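Local coordinates for p22 protein (Trypanosoma brucei, PDB 3JV1) that probably serves as an accessory factor in mitochondrial RNA editing, specific for the cytochrome oxidase subunit II transcript, and belongs to the trimeric Mam33 family, at residues A[117-120]-A[121-125]. Sequence-based numbering, arbitrary orientation.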
ATOM      1  N   ALA A 117      -5.394   3.070  11.550  1.00 33.20           N
ATOM      2  CA  ALA A 117      -5.355   1.831  12.322  1.00 33.43           C
ATOM      3  C   ALA A 117      -4.591   0.762  11.548  1.00 33.72           C
ATOM      4  O   ALA A 117      -3.829  -0.002  12.131  1.00 33.32           O
ATOM      5  CB  ALA A 117      -6.766   1.344  12.624  1.00 33.67           C
ATOM      6  N   GLN A 118      -4.797   0.702  10.236  1.00 34.45           N
ATOM      7  CA  GLN A 118      -4.093  -0.275   9.416  1.00 35.72           C
ATOM      8  C   GLN A 118      -2.590  -0.074   9.490  1.00 36.21           C
ATOM      9  O   GLN A 118      -1.834  -1.037   9.590  1.00 32.93           O
ATOM     10  CB  GLN A 118      -4.497  -0.175   7.949  1.00 39.80           C
ATOM     11  CG  GLN A 118      -5.657  -1.046   7.536  1.00 47.77           C
ATOM     12  CD  GLN A 118      -6.973  -0.481   7.974  1.00 51.18           C
ATOM     13  OE1 GLN A 118      -7.381  -0.643   9.124  1.00 55.88           O
ATOM     14  NE2 GLN A 118      -7.649   0.208   7.060  1.00 52.28           N
ATOM     15  N   PHE A 119      -2.147   1.176   9.417  1.00 33.62           N
ATOM     16  CA  PHE A 119      -0.723   1.435   9.465  1.00 36.05           C
ATOM     17  C   PHE A 119      -0.106   1.012  10.795  1.00 36.29           C
ATOM     18  O   PHE A 119       0.973   0.424  10.828  1.00 34.26           O
ATOM     19  CB  PHE A 119      -0.427   2.910   9.225  1.00 37.91           C
ATOM     20  CG  PHE A 119       1.019   3.239   9.348  1.00 41.27           C
ATOM     21  CD1 PHE A 119       1.926   2.790   8.394  1.00 41.88           C
ATOM     22  CD2 PHE A 119       1.493   3.933  10.454  1.00 43.57           C
ATOM     23  CE1 PHE A 119       3.289   3.021   8.539  1.00 44.24           C
ATOM     24  CE2 PHE A 119       2.854   4.170  10.613  1.00 44.45           C
ATOM     25  CZ  PHE A 119       3.757   3.711   9.650  1.00 46.31           C
ATOM     26  N   GLN A 120      -0.788   1.312  11.894  1.00 36.84           N
ATOM     27  CA  GLN A 120      -0.281   0.950  13.209  1.00 37.69           C
ATOM     28  C   GLN A 120      -0.149  -0.561  13.354  1.00 36.81           C
ATOM     29  O   GLN A 120       0.840  -1.062  13.884  1.00 37.70           O
ATOM     30  CB  GLN A 120      -1.194   1.515  14.294  1.00 38.59           C
ATOM     31  CG  GLN A 120      -1.041   3.018  14.489  1.00 41.29           C
ATOM     32  CD  GLN A 120      -2.083   3.591  15.420  1.00 42.89           C
ATOM     33  OE1 GLN A 120      -2.502   2.935  16.373  1.00 43.41           O
ATOM     34  NE2 GLN A 120      -2.500   4.830  15.160  1.00 41.98           N
ATOM     35  N   LYS A 121      -1.146  -1.291  12.876  1.00 36.41           N
ATOM     36  CA  LYS A 121      -1.104  -2.744  12.953  1.00 37.54           C
ATOM     37  C   LYS A 121      -0.059  -3.352  12.014  1.00 36.53           C
ATOM     38  O   LYS A 121       0.413  -4.462  12.251  1.00 37.50           O
ATOM     39  CB  LYS A 121      -2.497  -3.321  12.667  1.00 36.40           C
ATOM     40  CG  LYS A 121      -3.483  -3.025  13.797  1.00 39.19           C
ATOM     41  CD  LYS A 121      -4.892  -3.522  13.519  1.00 39.66           C
ATOM     42  CE  LYS A 121      -5.641  -2.626  12.535  1.00 39.61           C
ATOM     43  NZ  LYS A 121      -7.081  -2.997  12.484  1.00 36.67           N
ATOM     44  N   SER A 122       0.318  -2.628  10.964  1.00 34.96           N
ATOM     45  CA  SER A 122       1.310  -3.141  10.019  1.00 35.69           C
ATOM     46  C   SER A 122       2.705  -3.208  10.647  1.00 35.74           C
ATOM     47  O   SER A 122       3.608  -3.851  10.113  1.00 36.70           O
ATOM     48  CB  SER A 122       1.364  -2.264   8.761  1.00 34.74           C
ATOM     49  OG  SER A 122       2.137  -1.097   8.986  1.00 32.60           O
ATOM     50  N   GLN A 123       2.875  -2.545  11.785  1.00 35.55           N
ATOM     51  CA  GLN A 123       4.157  -2.533  12.483  1.00 36.48           C
ATOM     52  C   GLN A 123       4.227  -3.597  13.571  1.00 34.87           C
ATOM     53  O   GLN A 123       5.259  -3.766  14.211  1.00 35.34           O
ATOM     54  CB  GLN A 123       4.400  -1.162  13.113  1.00 38.07           C
ATOM     55  CG  GLN A 123       4.466  -0.027  12.103  1.00 43.92           C
ATOM     56  CD  GLN A 123       4.799   1.297  12.747  1.00 47.71           C
ATOM     57  OE1 GLN A 123       4.036   1.813  13.564  1.00 49.55           O
ATOM     58  NE2 GLN A 123       5.950   1.854  12.390  1.00 50.27           N
ATOM     59  N   LEU A 124       3.129  -4.313  13.778  1.00 34.14           N
ATOM     60  CA  LEU A 124       3.077  -5.346  14.811  1.00 34.21           C
ATOM     61  C   LEU A 124       3.546  -6.705  14.301  1.00 32.49           C
ATOM     62  O   LEU A 124       3.609  -6.941  13.091  1.00 30.02           O
ATOM     63  CB  LEU A 124       1.647  -5.478  15.345  1.00 33.60           C
ATOM     64  CG  LEU A 124       1.009  -4.196  15.875  1.00 36.00           C
ATOM     65  CD1 LEU A 124      -0.437  -4.478  16.246  1.00 38.47           C
ATOM     66  CD2 LEU A 124       1.794  -3.678  17.077  1.00 36.67           C
ATOM     67  N   TYR A 125       3.868  -7.591  15.240  1.00 31.43           N
ATOM     68  CA  TYR A 125       4.309  -8.942  14.922  1.00 31.45           C
ATOM     69  C   TYR A 125       3.205  -9.593  14.106  1.00 30.70           C
ATOM     70  O   TYR A 125       2.030  -9.517  14.470  1.00 31.70           O
ATOM     71  CB  TYR A 125       4.543  -9.734  16.210  1.00 33.09           C
ATOM     72  CG  TYR A 125       5.028 -11.151  16.000  1.00 35.43           C
ATOM     73  CD1 TYR A 125       6.141 -11.421  15.201  1.00 34.82           C
ATOM     74  CD2 TYR A 125       4.400 -12.220  16.636  1.00 35.25           C
ATOM     75  CE1 TYR A 125       6.616 -12.722  15.042  1.00 33.78           C
ATOM     76  CE2 TYR A 125       4.869 -13.521  16.489  1.00 32.71           C
ATOM     77  CZ  TYR A 125       5.974 -13.763  15.692  1.00 34.41           C
ATOM     78  OH  TYR A 125       6.435 -15.049  15.553  1.00 31.67           O
TER
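Phe119 swings its ring beside its own carbonyl carbon (chi1 176°), while Ser122 tucks OG between its backbone N and carbonyl carbon (chi1 80°); the two torsions leave ring and hydroxyl neighbours at the last turn of the helix. Ser122 OG reaches back to give a hydrogen bond to Phe119 O at 2.7 Å, the donor lying somewhat tilted from the carbonyl plane. The same oxygen also takes a weak bond from Ser122 N, so backbone and side chain of one serine both hold it. Ser122 N is shared in turn, since it bonds weakly to Gln118 O as well, 3.0 Å away.

One step on, Gln123 sends an extended chain to the outer end of the ring, at CE2 and CZ. Its amide sits obliquely against Phe119, the two planes 34° apart, with Gln123 OE1 4.0 Å from Phe119 CE2 and Gln123 NE2 equally near CZ. That is van der Waals contact, and the ring also packs on Gln118 of a second subunit.

Lys121 leaves from a different side of the helix. The last regular bond, Lys121 N to Ala117 O, is 3.1 Å long, and the aliphatic chain passes the same carbonyl, Lys121 CE coming within 3.2 Å of Ala117 O. A bend at chi3 then directs NZ to the carbonyl oxygens of Asp112 and Leu109, tying this helix to the end of helix 107-111.

After Lys121 the bonds span one residue fewer: Ser122 N already leans on Phe119 O, Gln123 N binds Gln120 O at 3.3 Å from well above the carbonyl plane, and Leu124 N closes onto Lys121 O. This change from i+4 to i+3 bonding, finished by a type I turn from Lys121 to Leu124, is characteristic of a helix C-terminus unwinding into a loop, here at the subunit interface of the Mam33-family trimer.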